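Local coordinates for substrate binding periplasmic protein (Ralstonia solanacearum, PDB 3LOP) that probably binds leucine, found bound in the crystal, or a similar aliphatic amino acid in the periplasm for delivery to a transport system, at residues D5-P13 with M68-T79. Sequence-based numbering, arbitrary orientation.
Sequences DISVIQSLP and MARVDNPVALLT
The first and third strands of a parallel sheet with strand order 2-1-3-4-5, the Rossmann-like core of one lobe of a periplasmic binding protein, pair here as I9 and its neighbours meet A76, L77 and L78. Strand 47-53, helix 58-71 and strand 74-78 form a classical beta-alpha-beta crossover, which brings the third strand in beside the first, on the side away from 47-53; the chain leaves the helix through N73, with positive phi, and enters P74-L78. Parallel pairing shows in the alternation of partners around I9, whose N donates to A76 O (3.1 Å) while its O receives L78 N (2.9 Å). Upstream, S7 O accepts V75 N at 2.9 Å. A water bridges S7 N and N73 O, and S7 OG hydrogen-bonds R48 of strand 47-53.

On the face under the helix, I9 makes the main apolar contact. Its CG1 sits between the backbone N and carbonyl carbon (chi1 60°), while CG2 meets P74 CB, 3.6 Å away, and CD1 rests 3.7 Å from M68 CB. L77 lies on the same face, its CD1 against I9 CG1. The selenomethionine chain of M68 bends at chi3 (-58°), bringing its methyl CE near Q10 O. Toward the leucine-binding side, the side chain of T79 lies about 9 Å from the bound leucine. The other face carries V8, A76 and L78, and L296 of helix 284-303 packs on all three. There the side chains of V8 and L78 cross at a slant, V8 CG1 meeting L78 CD1 at 3.6 Å.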
loop_
_atom_site.group_PDB
_atom_site.type_symbol
_atom_site.label_atom_id
_atom_site.label_comp_id
_atom_site.label_asym_id
_atom_site.label_seq_id
_atom_site.Cartn_x
_atom_site.Cartn_y
_atom_site.Cartn_z
ATOM N N ASP A 5 12.631 26.091 -1.531
ATOM C CA ASP A 5 12.670 24.602 -1.632
ATOM C C ASP A 5 11.534 24.102 -2.511
ATOM O O ASP A 5 10.652 24.865 -2.901
ATOM C CB ASP A 5 12.508 23.961 -0.250
ATOM C CG ASP A 5 13.442 24.546 0.785
ATOM O OD1 ASP A 5 14.668 24.551 0.549
ATOM O OD2 ASP A 5 12.945 24.994 1.841
ATOM N N ILE A 6 11.572 22.812 -2.822
ATOM C CA ILE A 6 10.522 22.174 -3.607
ATOM C C ILE A 6 9.766 21.351 -2.571
ATOM O O ILE A 6 10.341 20.467 -1.937
ATOM C CB ILE A 6 11.100 21.236 -4.682
ATOM C CG1 ILE A 6 11.905 22.048 -5.698
ATOM C CG2 ILE A 6 9.968 20.476 -5.367
ATOM C CD1 ILE A 6 12.600 21.206 -6.747
ATOM N N SER A 7 8.486 21.648 -2.388
ATOM C CA SER A 7 7.696 20.940 -1.389
ATOM C C SER A 7 6.828 19.812 -1.912
ATOM O O SER A 7 6.313 19.862 -3.030
ATOM C CB SER A 7 6.822 21.929 -0.615
ATOM O OG SER A 7 7.619 22.806 0.167
ATOM N N VAL A 8 6.684 18.794 -1.071
ATOM C CA VAL A 8 5.870 17.620 -1.355
ATOM C C VAL A 8 5.057 17.391 -0.084
ATOM O O VAL A 8 5.567 17.580 1.022
ATOM C CB VAL A 8 6.754 16.381 -1.632
ATOM C CG1 VAL A 8 5.883 15.148 -1.836
ATOM C CG2 VAL A 8 7.617 16.625 -2.863
ATOM N N ILE A 9 3.795 17.004 -0.227
ATOM C CA ILE A 9 2.963 16.783 0.954
ATOM C C ILE A 9 2.433 15.361 1.094
ATOM O O ILE A 9 2.393 14.593 0.134
ATOM C CB ILE A 9 1.758 17.753 0.989
ATOM C CG1 ILE A 9 0.881 17.559 -0.249
ATOM C CG2 ILE A 9 2.253 19.195 1.075
ATOM C CD1 ILE A 9 -0.429 18.329 -0.186
ATOM N N GLN A 10 2.038 15.026 2.317
ATOM C CA GLN A 10 1.479 13.720 2.637
ATOM C C GLN A 10 0.391 13.883 3.685
ATOM O O GLN A 10 0.547 14.649 4.633
ATOM C CB GLN A 10 2.528 12.780 3.242
ATOM C CG GLN A 10 3.503 12.122 2.294
ATOM C CD GLN A 10 4.327 11.066 3.011
ATOM O OE1 GLN A 10 4.876 11.321 4.081
ATOM N NE2 GLN A 10 4.412 9.876 2.428
ATOM N N SER A 11 -0.716 13.173 3.500
ATOM C CA SER A 11 -1.788 13.162 4.485
ATOM C C SER A 11 -1.946 11.677 4.731
ATOM O O SER A 11 -2.201 10.918 3.801
ATOM C CB SER A 11 -3.100 13.730 3.938
ATOM O OG SER A 11 -4.102 13.689 4.952
ATOM N N LEU A 12 -1.756 11.254 5.972
ATOM C CA LEU A 12 -1.882 9.845 6.286
ATOM C C LEU A 12 -2.100 9.642 7.776
ATOM O O LEU A 12 -1.986 10.583 8.566
ATOM C CB LEU A 12 -0.648 9.075 5.787
ATOM C CG LEU A 12 0.695 9.802 5.726
ATOM C CD1 LEU A 12 1.125 10.198 7.128
ATOM C CD2 LEU A 12 1.745 8.912 5.071
ATOM N N PRO A 13 -2.434 8.410 8.178
ATOM C CA PRO A 13 -2.681 8.086 9.586
ATOM C C PRO A 13 -1.417 7.981 10.424
ATOM O O PRO A 13 -0.648 7.031 10.277
ATOM C CB PRO A 13 -3.421 6.748 9.514
ATOM C CG PRO A 13 -3.962 6.701 8.105
ATOM C CD PRO A 13 -2.845 7.292 7.313
HETATM N N MSE A 68 -3.034 21.939 2.895
HETATM C CA MSE A 68 -1.624 21.881 2.540
HETATM C C MSE A 68 -1.341 22.327 1.099
HETATM O O MSE A 68 -0.300 22.921 0.819
HETATM C CB MSE A 68 -1.050 20.466 2.793
HETATM C CG MSE A 68 -0.398 20.293 4.203
HETATM SE SE MSE A 68 0.362 18.561 4.607
HETATM C CE MSE A 68 -1.219 17.787 4.324
ATOM N N ALA A 69 -2.272 22.059 0.189
ATOM C CA ALA A 69 -2.081 22.447 -1.205
ATOM C C ALA A 69 -2.042 23.961 -1.358
ATOM O O ALA A 69 -1.432 24.489 -2.287
ATOM C CB ALA A 69 -3.195 21.872 -2.069
ATOM N N ARG A 70 -2.693 24.659 -0.436
ATOM C CA ARG A 70 -2.753 26.113 -0.487
ATOM C C ARG A 70 -1.638 26.820 0.268
ATOM O O ARG A 70 -1.150 27.863 -0.169
ATOM C CB ARG A 70 -4.104 26.584 0.046
ATOM C CG ARG A 70 -5.274 26.071 -0.769
ATOM C CD ARG A 70 -6.595 26.567 -0.227
ATOM N NE ARG A 70 -7.707 26.115 -1.055
ATOM C CZ ARG A 70 -8.968 26.498 -0.890
ATOM N NH1 ARG A 70 -9.284 27.348 0.080
ATOM N NH2 ARG A 70 -9.910 26.040 -1.702
ATOM N N VAL A 71 -1.230 26.251 1.395
ATOM C CA VAL A 71 -0.200 26.859 2.228
ATOM C C VAL A 71 1.234 26.396 1.984
ATOM O O VAL A 71 2.168 27.197 2.061
ATOM C CB VAL A 71 -0.523 26.643 3.725
ATOM C CG1 VAL A 71 0.578 27.239 4.591
ATOM C CG2 VAL A 71 -1.866 27.273 4.061
ATOM N N ASP A 72 1.417 25.116 1.682
ATOM C CA ASP A 72 2.764 24.591 1.485
ATOM C C ASP A 72 3.344 24.615 0.072
ATOM O O ASP A 72 4.461 24.146 -0.142
ATOM C CB ASP A 72 2.835 23.171 2.049
ATOM C CG ASP A 72 2.586 23.134 3.545
ATOM O OD1 ASP A 72 3.311 23.834 4.280
ATOM O OD2 ASP A 72 1.668 22.411 3.985
ATOM N N ASN A 73 2.599 25.164 -0.883
ATOM C CA ASN A 73 3.061 25.247 -2.273
ATOM C C ASN A 73 3.699 23.944 -2.763
ATOM O O ASN A 73 4.800 23.952 -3.312
ATOM C CB ASN A 73 4.087 26.376 -2.421
ATOM C CG ASN A 73 3.576 27.702 -1.898
ATOM O OD1 ASN A 73 2.584 28.238 -2.391
ATOM N ND2 ASN A 73 4.256 28.239 -0.892
ATOM N N PRO A 74 3.015 22.807 -2.579
ATOM C CA PRO A 74 3.578 21.530 -3.024
ATOM C C PRO A 74 3.440 21.284 -4.522
ATOM O O PRO A 74 2.548 21.828 -5.172
ATOM C CB PRO A 74 2.781 20.517 -2.221
ATOM C CG PRO A 74 1.425 21.135 -2.218
ATOM C CD PRO A 74 1.722 22.595 -1.902
ATOM N N VAL A 75 4.328 20.457 -5.066
ATOM C CA VAL A 75 4.267 20.116 -6.480
ATOM C C VAL A 75 3.562 18.774 -6.644
ATOM O O VAL A 75 3.178 18.396 -7.746
ATOM C CB VAL A 75 5.675 20.030 -7.117
ATOM C CG1 VAL A 75 6.345 21.392 -7.056
ATOM C CG2 VAL A 75 6.518 18.974 -6.406
ATOM N N ALA A 76 3.383 18.061 -5.536
ATOM C CA ALA A 76 2.720 16.765 -5.574
ATOM C C ALA A 76 2.370 16.259 -4.180
ATOM O O ALA A 76 2.878 16.763 -3.174
ATOM C CB ALA A 76 3.607 15.742 -6.287
ATOM N N LEU A 77 1.487 15.263 -4.149
ATOM C CA LEU A 77 1.016 14.604 -2.931
ATOM C C LEU A 77 1.471 13.143 -2.998
ATOM O O LEU A 77 1.424 12.526 -4.063
ATOM C CB LEU A 77 -0.515 14.671 -2.866
ATOM C CG LEU A 77 -1.268 13.856 -1.807
ATOM C CD1 LEU A 77 -0.967 14.388 -0.409
ATOM C CD2 LEU A 77 -2.757 13.948 -2.088
ATOM N N LEU A 78 1.902 12.592 -1.865
ATOM C CA LEU A 78 2.383 11.210 -1.805
ATOM C C LEU A 78 1.634 10.272 -0.867
ATOM O O LEU A 78 1.157 10.676 0.192
ATOM C CB LEU A 78 3.851 11.178 -1.367
ATOM C CG LEU A 78 4.999 11.496 -2.318
ATOM C CD1 LEU A 78 6.303 11.543 -1.522
ATOM C CD2 LEU A 78 5.080 10.430 -3.404
ATOM N N THR A 79 1.568 9.011 -1.284
ATOM C CA THR A 79 0.996 7.891 -0.533
ATOM C C THR A 79 -0.147 8.081 0.467
ATOM O O THR A 79 0.015 7.809 1.659
ATOM C CB THR A 79 2.125 7.156 0.218
ATOM O OG1 THR A 79 2.641 8.005 1.254
ATOM C CG2 THR A 79 3.263 6.815 -0.738
HETATM O O HOH W 1 7.283 23.570 -4.112
#